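Local coordinates for protein aromatic-amino-acid transaminase TyrB (PDB 4WD2) that probably catalyses the pyridoxal-phosphate-dependent transamination of aromatic amino acids, at residues I41-Y44 against R50-V53; R324-M329 against R353-Y358. All blocks are in the same frame, centred on the assembly; numbering follows the deposited sequence.

Contact 1. Residues I41-Y44 against R50-V53; sequences IGIY and RIPV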
loop_
_atom_site.group_PDB
_atom_site.type_symbol
_atom_site.label_atom_id
_atom_site.label_comp_id
_atom_site.label_asym_id
_atom_site.label_seq_id
_atom_site.Cartn_x
_atom_site.Cartn_y
_atom_site.Cartn_z
ATOM N N ILE A 41 2.357 -15.816 18.550
ATOM C CA ILE A 41 1.863 -15.251 17.293
ATOM C C ILE A 41 0.483 -14.609 17.486
ATOM O O ILE A 41 -0.497 -15.281 17.823
ATOM C CB ILE A 41 1.809 -16.318 16.186
ATOM C CG1 ILE A 41 3.195 -16.947 16.020
ATOM C CG2 ILE A 41 1.347 -15.701 14.866
ATOM C CD1 ILE A 41 3.210 -18.225 15.208
ATOM N N GLY A 42 0.423 -13.298 17.273
ATOM C CA GLY A 42 -0.762 -12.520 17.587
ATOM C C GLY A 42 -1.781 -12.450 16.469
ATOM O O GLY A 42 -2.050 -11.377 15.926
ATOM N N ILE A 43 -2.336 -13.607 16.115
ATOM C CA ILE A 43 -3.400 -13.698 15.121
ATOM C C ILE A 43 -4.418 -14.732 15.607
ATOM O O ILE A 43 -4.125 -15.487 16.524
ATOM C CB ILE A 43 -2.868 -14.104 13.729
ATOM C CG1 ILE A 43 -2.250 -15.497 13.764
ATOM C CG2 ILE A 43 -1.848 -13.096 13.204
ATOM C CD1 ILE A 43 -1.713 -15.935 12.413
ATOM N N TYR A 44 -5.603 -14.769 15.002
ATOM C CA TYR A 44 -6.612 -15.738 15.427
ATOM C C TYR A 44 -6.371 -17.130 14.837
ATOM O O TYR A 44 -6.177 -17.282 13.632
ATOM C CB TYR A 44 -8.027 -15.271 15.061
ATOM C CG TYR A 44 -9.098 -16.250 15.515
ATOM C CD1 TYR A 44 -9.619 -16.197 16.801
ATOM C CD2 TYR A 44 -9.571 -17.241 14.660
ATOM C CE1 TYR A 44 -10.590 -17.099 17.219
ATOM C CE2 TYR A 44 -10.536 -18.150 15.072
ATOM C CZ TYR A 44 -11.038 -18.073 16.347
ATOM O OH TYR A 44 -11.993 -18.975 16.744
ATOM N N ARG A 50 -5.624 -23.786 13.574
ATOM C CA ARG A 50 -5.328 -23.324 12.217
ATOM C C ARG A 50 -5.825 -21.902 11.985
ATOM O O ARG A 50 -6.775 -21.458 12.623
ATOM C CB ARG A 50 -5.963 -24.239 11.173
ATOM C CG ARG A 50 -5.733 -25.716 11.376
ATOM C CD ARG A 50 -6.315 -26.490 10.206
ATOM N NE ARG A 50 -6.078 -27.922 10.318
ATOM C CZ ARG A 50 -7.011 -28.809 10.654
ATOM N NH1 ARG A 50 -8.255 -28.409 10.907
ATOM N NH2 ARG A 50 -6.704 -30.096 10.735
ATOM N N ILE A 51 -5.176 -21.191 11.068
ATOM C CA ILE A 51 -5.700 -19.923 10.579
ATOM C C ILE A 51 -6.867 -20.216 9.649
ATOM O O ILE A 51 -6.685 -20.847 8.603
ATOM C CB ILE A 51 -4.640 -19.113 9.824
ATOM C CG1 ILE A 51 -3.373 -18.964 10.671
ATOM C CG2 ILE A 51 -5.205 -17.758 9.400
ATOM C CD1 ILE A 51 -2.170 -18.462 9.886
ATOM N N PRO A 52 -8.076 -19.764 10.022
ATOM C CA PRO A 52 -9.240 -20.156 9.217
ATOM C C PRO A 52 -9.400 -19.361 7.927
ATOM O O PRO A 52 -8.898 -18.245 7.790
ATOM C CB PRO A 52 -10.423 -19.892 10.158
ATOM C CG PRO A 52 -9.946 -18.791 11.054
ATOM C CD PRO A 52 -8.463 -19.011 11.232
ATOM N N VAL A 53 -10.089 -19.975 6.975
ATOM C CA VAL A 53 -10.671 -19.266 5.846
ATOM C C VAL A 53 -12.166 -19.191 6.118
ATOM O O VAL A 53 -12.843 -20.222 6.102
ATOM C CB VAL A 53 -10.412 -19.982 4.507
ATOM C CG1 VAL A 53 -11.250 -19.357 3.405
ATOM C CG2 VAL A 53 -8.939 -19.932 4.152
#
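Tyr44, whose ring edge meets Pro52, is held at its far end by a hydrogen bond between its OH and NE of Arg325 on helix 309-338, and the same ring touches Met322 and Ile326 of that helix. With CG anti to the backbone N (chi1 -179°), Tyr44 swings its ring across the path of Pro52, and the two side chains meet at about a right angle. CG of Pro52 comes to the ring edge, near its plane, 3.9 Å from CD2 of Tyr44, so the proline does not stack on a face. CD of the same proline lies 3.7 Å from the carbonyl O of Tyr44, making Pro52 touch both backbone and side chain of one residue.

The second point of contact is aliphatic. CD1 of Ile43 meets CD1 of Ile51 at 3.6 Å, methyl against methyl. Ile43 puts CG1 between its backbone N and carbonyl carbon (chi1 63°), and from there an extended chi2 carries the methyl across.

Both segments belong to the loop between strand 37-38 and helix 55-65. Their closest alpha carbons, CA of Tyr44 and CA of Ile51, are 6.5 Å apart, and with no backbone bonding between them the pair is not a beta ladder. The chain enters through an inverse gamma turn centred on Gly42, closed by a weak bond from N of Ile43 to O of Ile41 (3.0 Å). Pro52 O bonds to OG of Ser257 and Tyr44 N to OH of Tyr259, both partners a few positions after Lys254, which carries pyridoxal phosphate as a Schiff base. At the dimer interface, Tyr73 and Pro70 of the second subunit pack on Ile43 and Ile51 respectively.

Contact 2. Residues R324-M329 against R353-Y358; sequences RRIARM and RGMFTY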
loop_
_atom_site.group_PDB
_atom_site.type_symbol
_atom_site.label_atom_id
_atom_site.label_comp_id
_atom_site.label_asym_id
_atom_site.label_seq_id
_atom_site.Cartn_x
_atom_site.Cartn_y
_atom_site.Cartn_z
ATOM N N ARG A 324 -16.825 -15.966 20.828
ATOM C CA ARG A 324 -17.201 -16.833 21.941
ATOM C C ARG A 324 -16.139 -17.890 22.252
ATOM O O ARG A 324 -15.973 -18.272 23.405
ATOM C CB ARG A 324 -18.550 -17.510 21.664
ATOM C CG ARG A 324 -19.753 -16.579 21.806
ATOM C CD ARG A 324 -21.067 -17.353 21.823
ATOM N NE ARG A 324 -21.238 -18.176 20.631
ATOM C CZ ARG A 324 -21.780 -17.741 19.496
ATOM N NH1 ARG A 324 -22.205 -16.486 19.404
ATOM N NH2 ARG A 324 -21.894 -18.555 18.456
ATOM N N ARG A 325 -15.423 -18.361 21.232
ATOM C CA ARG A 325 -14.367 -19.353 21.450
ATOM C C ARG A 325 -13.242 -18.772 22.303
ATOM O O ARG A 325 -12.749 -19.434 23.207
ATOM C CB ARG A 325 -13.800 -19.876 20.124
ATOM C CG ARG A 325 -13.093 -21.237 20.268
ATOM C CD ARG A 325 -12.247 -21.603 19.048
ATOM N NE ARG A 325 -11.045 -20.782 18.956
ATOM C CZ ARG A 325 -9.930 -21.002 19.645
ATOM N NH1 ARG A 325 -8.890 -20.193 19.491
ATOM N NH2 ARG A 325 -9.856 -22.031 20.488
ATOM N N ILE A 326 -12.840 -17.536 22.018
ATOM C CA ILE A 326 -11.845 -16.855 22.844
ATOM C C ILE A 326 -12.343 -16.732 24.292
ATOM O O ILE A 326 -11.595 -17.002 25.235
ATOM C CB ILE A 326 -11.500 -15.448 22.287
ATOM C CG1 ILE A 326 -10.788 -15.567 20.934
ATOM C CG2 ILE A 326 -10.616 -14.675 23.266
ATOM C CD1 ILE A 326 -10.475 -14.240 20.286
ATOM N N ALA A 327 -13.605 -16.342 24.468
ATOM C CA ALA A 327 -14.159 -16.195 25.811
ATOM C C ALA A 327 -14.172 -17.530 26.549
ATOM O O ALA A 327 -13.912 -17.592 27.749
ATOM C CB ALA A 327 -15.553 -15.599 25.745
ATOM N N ARG A 328 -14.451 -18.609 25.823
ATOM C CA ARG A 328 -14.411 -19.949 26.398
ATOM C C ARG A 328 -12.997 -20.312 26.846
ATOM O O ARG A 328 -12.798 -20.907 27.903
ATOM C CB ARG A 328 -14.921 -20.986 25.400
ATOM C CG ARG A 328 -14.935 -22.392 25.960
ATOM C CD ARG A 328 -15.564 -23.397 25.013
ATOM N NE ARG A 328 -15.463 -24.744 25.564
ATOM C CZ ARG A 328 -14.527 -25.623 25.223
ATOM N NH1 ARG A 328 -13.620 -25.304 24.316
ATOM N NH2 ARG A 328 -14.503 -26.824 25.782
ATOM N N MET A 329 -12.007 -19.936 26.045
ATOM C CA MET A 329 -10.616 -20.215 26.406
ATOM C C MET A 329 -10.190 -19.386 27.615
ATOM O O MET A 329 -9.433 -19.858 28.463
ATOM C CB MET A 329 -9.676 -19.950 25.225
ATOM C CG MET A 329 -9.818 -20.956 24.083
ATOM S SD MET A 329 -9.453 -22.659 24.567
ATOM C CE MET A 329 -11.091 -23.327 24.888
ATOM N N ARG A 353 -9.773 -8.564 27.494
ATOM C CA ARG A 353 -10.611 -8.888 26.337
ATOM C C ARG A 353 -9.856 -8.894 25.012
ATOM O O ARG A 353 -8.822 -8.239 24.870
ATOM C CB ARG A 353 -11.779 -7.900 26.242
ATOM C CG ARG A 353 -12.810 -8.040 27.344
ATOM C CD ARG A 353 -14.106 -7.359 26.950
ATOM N NE ARG A 353 -13.867 -6.010 26.446
ATOM C CZ ARG A 353 -14.803 -5.237 25.907
ATOM N NH1 ARG A 353 -16.051 -5.679 25.806
ATOM N NH2 ARG A 353 -14.493 -4.021 25.473
ATOM N N GLY A 354 -10.391 -9.631 24.042
ATOM C CA GLY A 354 -9.803 -9.694 22.716
ATOM C C GLY A 354 -8.809 -10.827 22.606
ATOM O O GLY A 354 -8.882 -11.792 23.353
ATOM N N MET A 355 -7.855 -10.710 21.691
ATOM C CA MET A 355 -6.932 -11.814 21.463
ATOM C C MET A 355 -5.762 -11.855 22.433
ATOM O O MET A 355 -5.046 -12.849 22.482
ATOM C CB MET A 355 -6.398 -11.773 20.037
ATOM C CG MET A 355 -7.411 -12.243 19.022
ATOM S SD MET A 355 -6.699 -12.238 17.389
ATOM C CE MET A 355 -8.091 -11.618 16.453
ATOM N N PHE A 356 -5.559 -10.797 23.206
ATOM C CA PHE A 356 -4.367 -10.750 24.048
ATOM C C PHE A 356 -4.660 -10.629 25.519
ATOM O O PHE A 356 -5.686 -10.090 25.924
ATOM C CB PHE A 356 -3.471 -9.589 23.627
ATOM C CG PHE A 356 -3.091 -9.628 22.181
ATOM C CD1 PHE A 356 -2.172 -10.555 21.723
ATOM C CD2 PHE A 356 -3.668 -8.754 21.275
ATOM C CE1 PHE A 356 -1.825 -10.605 20.385
ATOM C CE2 PHE A 356 -3.332 -8.800 19.942
ATOM C CZ PHE A 356 -2.404 -9.728 19.493
ATOM N N THR A 357 -3.734 -11.139 26.318
ATOM C CA THR A 357 -3.762 -10.927 27.752
ATOM C C THR A 357 -2.349 -10.622 28.235
ATOM O O THR A 357 -1.372 -11.226 27.777
ATOM C CB THR A 357 -4.369 -12.146 28.498
ATOM O OG1 THR A 357 -5.690 -11.812 28.947
ATOM C CG2 THR A 357 -3.525 -12.551 29.717
ATOM N N TYR A 358 -2.247 -9.625 29.109
ATOM C CA TYR A 358 -1.009 -9.352 29.824
ATOM C C TYR A 358 -0.998 -10.219 31.070
ATOM O O TYR A 358 -1.709 -9.924 32.029
ATOM C CB TYR A 358 -0.902 -7.867 30.193
ATOM C CG TYR A 358 0.212 -7.142 29.471
ATOM C CD1 TYR A 358 0.565 -7.490 28.174
ATOM C CD2 TYR A 358 0.923 -6.126 30.094
ATOM C CE1 TYR A 358 1.587 -6.840 27.513
ATOM C CE2 TYR A 358 1.945 -5.467 29.441
ATOM C CZ TYR A 358 2.277 -5.834 28.153
ATOM O OH TYR A 358 3.293 -5.187 27.499
#
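Helix 309-338 packs here on the turn that leads into strand 356-358, and Ile326 is the helix residue that reaches across, touching both Gly354 and Met355. All three are buried, and the two segments share 103 Å² of surface. The branches of Ile326 have separate tasks. CG2, anti to the backbone N, lies 3.4 Å from the carbonyl O of Gly354, while CG1, beside the backbone N (chi1 -66°), continues through an extended chi2 to bring CD1 within 3.9 Å of CG of Met355. The two side chains cross at a slant, and the contact is wholly apolar apart from that carbonyl oxygen, which NH2 of Arg330 hydrogen-bonds from farther along the helix.

Helix 309-338 probably corresponds to the long helix that links the large and small domains in fold type I aminotransferases. The bond from N of Arg328 to O of Arg324 (2.9 Å) shows it to be regular here. Gly354 sits at phi 91° and psi -155°, where a side chain would collide with the preceding carbonyl oxygen. Thr357 pairs with Met383 in the antiparallel sheet of strands 356-358 and 382-384, and a further backbone bond links Met355 with Val385 just outside it. CB of Met355 stands 4.2 Å above the plane of the Phe356 ring, over its centre.

In the fold
The two contacts meet at one seam, their centres about 13 Å apart. Contact 2 is buried within a single subunit and joins a long helix to the turn just before a two-stranded sheet; contact 1 is partly buried, joins two limbs of one loop, and faces the second subunit. Both are mainly apolar, but contact 1 buries more surface (161 against 103 Å²). Helix 309-338 is common ground, since it borders both. Segment 353-358 does likewise: SD of Met355 packs 3.6 Å from N of Tyr44, and CE1 of Phe356 lies equally close to CA of Gly42.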